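Local coordinates for mitotic checkpoint control protein kinase BUB1 (Drosophila melanogaster, PDB 6JKK), which probably acts as an ATP-binding protein kinase at the kinetochore in the mitotic checkpoint, this chain holding its kinase domain, at residues Q287-L298 against L310-A320. Numbering follows the deposited sequence.
Sequences QRTMWENIFRTL and LQQLRTQLKCA
In the mainly helical C-terminal lobe of the protein kinase fold, consecutive helices 288-298 and 310-320 form an antiparallel hairpin, their axes 10.5 Å apart at closest approach. Ile-294, Leu-313 and Leu-317 fill the middle of the seam: Ile-294 CD1 meets Leu-317 CD2 at 3.6 Å, the two side chains crossing at about a right angle. That same methyl of Leu-317 also takes Met-290 CE at 3.7 Å and lies over one face of the Trp-291 ring, whose NE1 is hydrogen-bonded to Glu-156 OE2. At one end Leu-298 CD2 touches both Leu-310 CD2, at 3.6 Å, and Leu-313 CD1, its side chain running past that of Leu-313 in the opposite direction. At the other, Met-290 SD rests 3.6 Å from Ala-320 CB; CG anti to the backbone N (chi1 176°) sends this chain across. Beneath, Leu-317 touches Leu-167 of helix 156-175 and Ile-294 touches Met-256 of helix 246-261, setting the hairpin on the core. A polar clasp spans the outer side: Asn-293 ND2 donates to Gln-316 OE1 (3.2 Å, 164° at the hydrogen), the amide planes 76° apart. The other arm of Gln-316, NE2, donates to a water 3.1 Å away, which in turn donates to Thr-297 OG1.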
loop_
_atom_site.group_PDB
_atom_site.type_symbol
_atom_site.label_atom_id
_atom_site.label_comp_id
_atom_site.label_asym_id
_atom_site.label_seq_id
_atom_site.Cartn_x
_atom_site.Cartn_y
_atom_site.Cartn_z
ATOM N N GLN A 287 -9.540 22.900 4.597
ATOM C CA GLN A 287 -8.304 23.612 4.334
ATOM C C GLN A 287 -8.060 23.518 2.829
ATOM O O GLN A 287 -7.167 22.811 2.362
ATOM C CB GLN A 287 -7.160 23.044 5.175
ATOM C CG GLN A 287 -7.416 23.198 6.683
ATOM C CD GLN A 287 -7.630 24.650 7.087
ATOM O OE1 GLN A 287 -6.793 25.502 6.805
ATOM N NE2 GLN A 287 -8.761 24.940 7.733
ATOM N N ARG A 288 -8.888 24.260 2.092
ATOM C CA ARG A 288 -9.026 24.155 0.639
ATOM C C ARG A 288 -7.716 24.343 -0.107
ATOM O O ARG A 288 -7.318 23.492 -0.902
ATOM C CB ARG A 288 -10.035 25.198 0.149
ATOM C CG ARG A 288 -11.189 24.630 -0.639
ATOM C CD ARG A 288 -11.237 25.211 -2.045
ATOM N NE ARG A 288 -11.152 26.670 -2.052
ATOM C CZ ARG A 288 -12.197 27.483 -2.176
ATOM N NH1 ARG A 288 -13.420 26.985 -2.308
ATOM N NH2 ARG A 288 -12.020 28.797 -2.176
ATOM N N THR A 289 -7.062 25.472 0.147
ATOM C CA THR A 289 -5.784 25.787 -0.483
ATOM C C THR A 289 -4.765 24.676 -0.237
ATOM O O THR A 289 -4.024 24.291 -1.144
ATOM C CB THR A 289 -5.238 27.145 0.012
ATOM O OG1 THR A 289 -6.197 28.171 -0.271
ATOM C CG2 THR A 289 -3.929 27.487 -0.685
ATOM N N MET A 290 -4.743 24.142 0.981
ATOM C CA MET A 290 -3.800 23.081 1.314
ATOM C C MET A 290 -4.079 21.803 0.530
ATOM O O MET A 290 -3.171 21.237 -0.093
ATOM C CB MET A 290 -3.817 22.776 2.813
ATOM C CG MET A 290 -2.910 21.612 3.187
ATOM S SD MET A 290 -3.260 20.953 4.826
ATOM C CE MET A 290 -4.780 20.057 4.499
ATOM N N TRP A 291 -5.327 21.339 0.570
ATOM C CA TRP A 291 -5.696 20.116 -0.136
ATOM C C TRP A 291 -5.493 20.281 -1.637
ATOM O O TRP A 291 -5.003 19.368 -2.306
ATOM C CB TRP A 291 -7.147 19.714 0.154
ATOM C CG TRP A 291 -7.346 19.121 1.522
ATOM C CD1 TRP A 291 -8.094 19.641 2.543
ATOM C CD2 TRP A 291 -6.774 17.905 2.022
ATOM N NE1 TRP A 291 -8.022 18.820 3.646
ATOM C CE2 TRP A 291 -7.221 17.745 3.349
ATOM C CE3 TRP A 291 -5.930 16.933 1.476
ATOM C CZ2 TRP A 291 -6.851 16.655 4.137
ATOM C CZ3 TRP A 291 -5.565 15.847 2.258
ATOM C CH2 TRP A 291 -6.024 15.718 3.575
ATOM N N GLU A 292 -5.866 21.444 -2.163
ATOM C CA GLU A 292 -5.664 21.706 -3.586
ATOM C C GLU A 292 -4.173 21.694 -3.955
ATOM O O GLU A 292 -3.802 21.155 -5.001
ATOM C CB GLU A 292 -6.369 22.994 -4.022
ATOM C CG GLU A 292 -7.897 22.858 -4.034
ATOM C CD GLU A 292 -8.618 24.104 -4.513
ATOM O OE1 GLU A 292 -7.982 25.177 -4.576
ATOM O OE2 GLU A 292 -9.826 24.007 -4.817
ATOM N N ASN A 293 -3.326 22.258 -3.089
ATOM C CA ASN A 293 -1.874 22.156 -3.252
ATOM C C ASN A 293 -1.421 20.702 -3.330
ATOM O O ASN A 293 -0.699 20.306 -4.247
ATOM C CB ASN A 293 -1.134 22.840 -2.089
ATOM C CG ASN A 293 -0.995 24.348 -2.267
ATOM O OD1 ASN A 293 -1.298 24.901 -3.327
ATOM N ND2 ASN A 293 -0.513 25.018 -1.223
ATOM N N ILE A 294 -1.833 19.913 -2.341
ATOM C CA ILE A 294 -1.445 18.511 -2.259
ATOM C C ILE A 294 -1.883 17.719 -3.493
ATOM O O ILE A 294 -1.074 17.016 -4.100
ATOM C CB ILE A 294 -2.006 17.851 -0.979
ATOM C CG1 ILE A 294 -1.418 18.521 0.266
ATOM C CG2 ILE A 294 -1.705 16.349 -0.970
ATOM C CD1 ILE A 294 -2.153 18.168 1.555
ATOM N N PHE A 295 -3.153 17.847 -3.865
ATOM C CA PHE A 295 -3.687 17.121 -5.014
ATOM C C PHE A 295 -2.990 17.552 -6.306
ATOM O O PHE A 295 -2.587 16.710 -7.114
ATOM C CB PHE A 295 -5.202 17.331 -5.137
ATOM C CG PHE A 295 -6.002 16.766 -3.986
ATOM C CD1 PHE A 295 -5.410 15.946 -3.032
ATOM C CD2 PHE A 295 -7.359 17.061 -3.870
ATOM C CE1 PHE A 295 -6.153 15.428 -1.977
ATOM C CE2 PHE A 295 -8.109 16.552 -2.820
ATOM C CZ PHE A 295 -7.505 15.734 -1.874
ATOM N N ARG A 296 -2.834 18.860 -6.493
ATOM C CA ARG A 296 -2.229 19.383 -7.717
ATOM C C ARG A 296 -0.771 18.956 -7.856
ATOM O O ARG A 296 -0.319 18.590 -8.944
ATOM C CB ARG A 296 -2.338 20.908 -7.774
ATOM C CG ARG A 296 -1.927 21.498 -9.116
ATOM C CD ARG A 296 -2.035 23.020 -9.143
ATOM N NE ARG A 296 -2.821 23.564 -8.039
ATOM C CZ ARG A 296 -2.294 24.092 -6.935
ATOM N NH1 ARG A 296 -0.978 24.144 -6.781
ATOM N NH2 ARG A 296 -3.082 24.563 -5.982
ATOM N N THR A 297 -0.044 18.998 -6.744
ATOM C CA THR A 297 1.376 18.668 -6.736
ATOM C C THR A 297 1.603 17.190 -7.030
ATOM O O THR A 297 2.535 16.817 -7.754
ATOM C CB THR A 297 2.000 19.022 -5.382
ATOM O OG1 THR A 297 1.859 20.428 -5.152
ATOM C CG2 THR A 297 3.470 18.659 -5.347
ATOM N N LEU A 298 0.751 16.343 -6.463
ATOM C CA LEU A 298 0.923 14.903 -6.613
ATOM C C LEU A 298 0.389 14.384 -7.948
ATOM O O LEU A 298 0.838 13.345 -8.432
ATOM C CB LEU A 298 0.270 14.157 -5.447
ATOM C CG LEU A 298 0.915 14.274 -4.063
ATOM C CD1 LEU A 298 -0.002 13.710 -2.980
ATOM C CD2 LEU A 298 2.250 13.558 -4.038
ATOM N N LEU A 310 7.829 15.163 -1.154
ATOM C CA LEU A 310 6.754 14.640 -0.314
ATOM C C LEU A 310 6.840 15.158 1.130
ATOM O O LEU A 310 5.821 15.271 1.818
ATOM C CB LEU A 310 6.748 13.105 -0.330
ATOM C CG LEU A 310 6.616 12.413 -1.690
ATOM C CD1 LEU A 310 6.384 10.912 -1.533
ATOM C CD2 LEU A 310 5.489 13.030 -2.503
ATOM N N GLN A 311 8.050 15.469 1.587
ATOM C CA GLN A 311 8.226 15.999 2.935
ATOM C C GLN A 311 7.649 17.402 3.074
ATOM O O GLN A 311 7.111 17.743 4.126
ATOM C CB GLN A 311 9.701 15.975 3.358
ATOM C CG GLN A 311 10.231 14.555 3.606
ATOM C CD GLN A 311 9.380 13.757 4.594
ATOM O OE1 GLN A 311 8.936 14.281 5.619
ATOM N NE2 GLN A 311 9.161 12.475 4.293
ATOM N N GLN A 312 7.756 18.208 2.019
ATOM C CA GLN A 312 7.150 19.549 2.025
ATOM C C GLN A 312 5.629 19.437 2.159
ATOM O O GLN A 312 4.980 20.261 2.811
ATOM C CB GLN A 312 7.511 20.312 0.748
ATOM C CG GLN A 312 6.641 21.545 0.475
ATOM C CD GLN A 312 6.788 22.624 1.534
ATOM O OE1 GLN A 312 7.836 22.752 2.166
ATOM N NE2 GLN A 312 5.731 23.409 1.732
ATOM N N LEU A 313 5.060 18.407 1.548
ATOM C CA LEU A 313 3.626 18.172 1.674
ATOM C C LEU A 313 3.274 17.771 3.106
ATOM O O LEU A 313 2.249 18.202 3.647
ATOM C CB LEU A 313 3.154 17.112 0.677
ATOM C CG LEU A 313 3.264 17.511 -0.793
ATOM C CD1 LEU A 313 2.723 16.410 -1.697
ATOM C CD2 LEU A 313 2.540 18.821 -1.049
ATOM N N ARG A 314 4.131 16.961 3.725
ATOM C CA ARG A 314 3.920 16.572 5.116
ATOM C C ARG A 314 3.985 17.816 5.998
ATOM O O ARG A 314 3.180 17.969 6.910
ATOM C CB ARG A 314 4.950 15.531 5.571
ATOM C CG ARG A 314 4.772 14.154 4.951
ATOM C CD ARG A 314 5.699 13.117 5.597
ATOM N NE ARG A 314 5.305 12.802 6.972
ATOM C CZ ARG A 314 6.016 13.107 8.055
ATOM N NH1 ARG A 314 7.191 13.716 7.945
ATOM N NH2 ARG A 314 5.564 12.774 9.262
ATOM N N THR A 315 4.914 18.715 5.697
ATOM C CA THR A 315 5.021 19.978 6.434
ATOM C C THR A 315 3.728 20.787 6.345
ATOM O O THR A 315 3.272 21.361 7.342
ATOM C CB THR A 315 6.215 20.807 5.946
ATOM O OG1 THR A 315 7.426 20.096 6.243
ATOM C CG2 THR A 315 6.256 22.180 6.639
ATOM N N GLN A 316 3.126 20.819 5.159
ATOM C CA GLN A 316 1.886 21.564 4.980
ATOM C C GLN A 316 0.787 21.005 5.873
ATOM O O GLN A 316 0.058 21.765 6.521
ATOM C CB GLN A 316 1.454 21.562 3.509
ATOM C CG GLN A 316 2.391 22.351 2.586
ATOM C CD GLN A 316 1.762 22.636 1.237
ATOM O OE1 GLN A 316 0.632 23.127 1.159
ATOM N NE2 GLN A 316 2.485 22.328 0.165
ATOM N N LEU A 317 0.682 19.679 5.910
ATOM C CA LEU A 317 -0.307 19.005 6.742
ATOM C C LEU A 317 -0.062 19.229 8.236
ATOM O O LEU A 317 -1.006 19.467 8.990
ATOM C CB LEU A 317 -0.335 17.509 6.419
ATOM C CG LEU A 317 -0.890 17.146 5.043
ATOM C CD1 LEU A 317 -0.439 15.742 4.631
ATOM C CD2 LEU A 317 -2.413 17.241 5.041
ATOM N N LYS A 318 1.196 19.150 8.659
ATOM C CA LYS A 318 1.538 19.366 10.062
ATOM C C LYS A 318 1.185 20.782 10.507
ATOM O O LYS A 318 0.772 21.000 11.650
ATOM C CB LYS A 318 3.029 19.146 10.279
ATOM C CG LYS A 318 3.528 17.812 9.789
ATOM C CD LYS A 318 3.547 16.776 10.868
ATOM C CE LYS A 318 4.878 16.053 10.847
ATOM N NZ LYS A 318 5.944 17.063 10.637
ATOM N N CYS A 319 1.367 21.745 9.608
ATOM C CA CYS A 319 1.062 23.141 9.919
ATOM C C CYS A 319 -0.434 23.323 10.147
ATOM O O CYS A 319 -0.853 24.051 11.042
ATOM C CB CYS A 319 1.519 24.062 8.789
ATOM S SG CYS A 319 3.300 24.323 8.712
ATOM N N ALA A 320 -1.235 22.651 9.332
ATOM C CA ALA A 320 -2.678 22.733 9.471
ATOM C C ALA A 320 -3.118 22.039 10.757
ATOM O O ALA A 320 -3.988 22.539 11.475
ATOM C CB ALA A 320 -3.368 22.118 8.257
HETATM O O HOH W 1 1.981 22.408 -2.941
#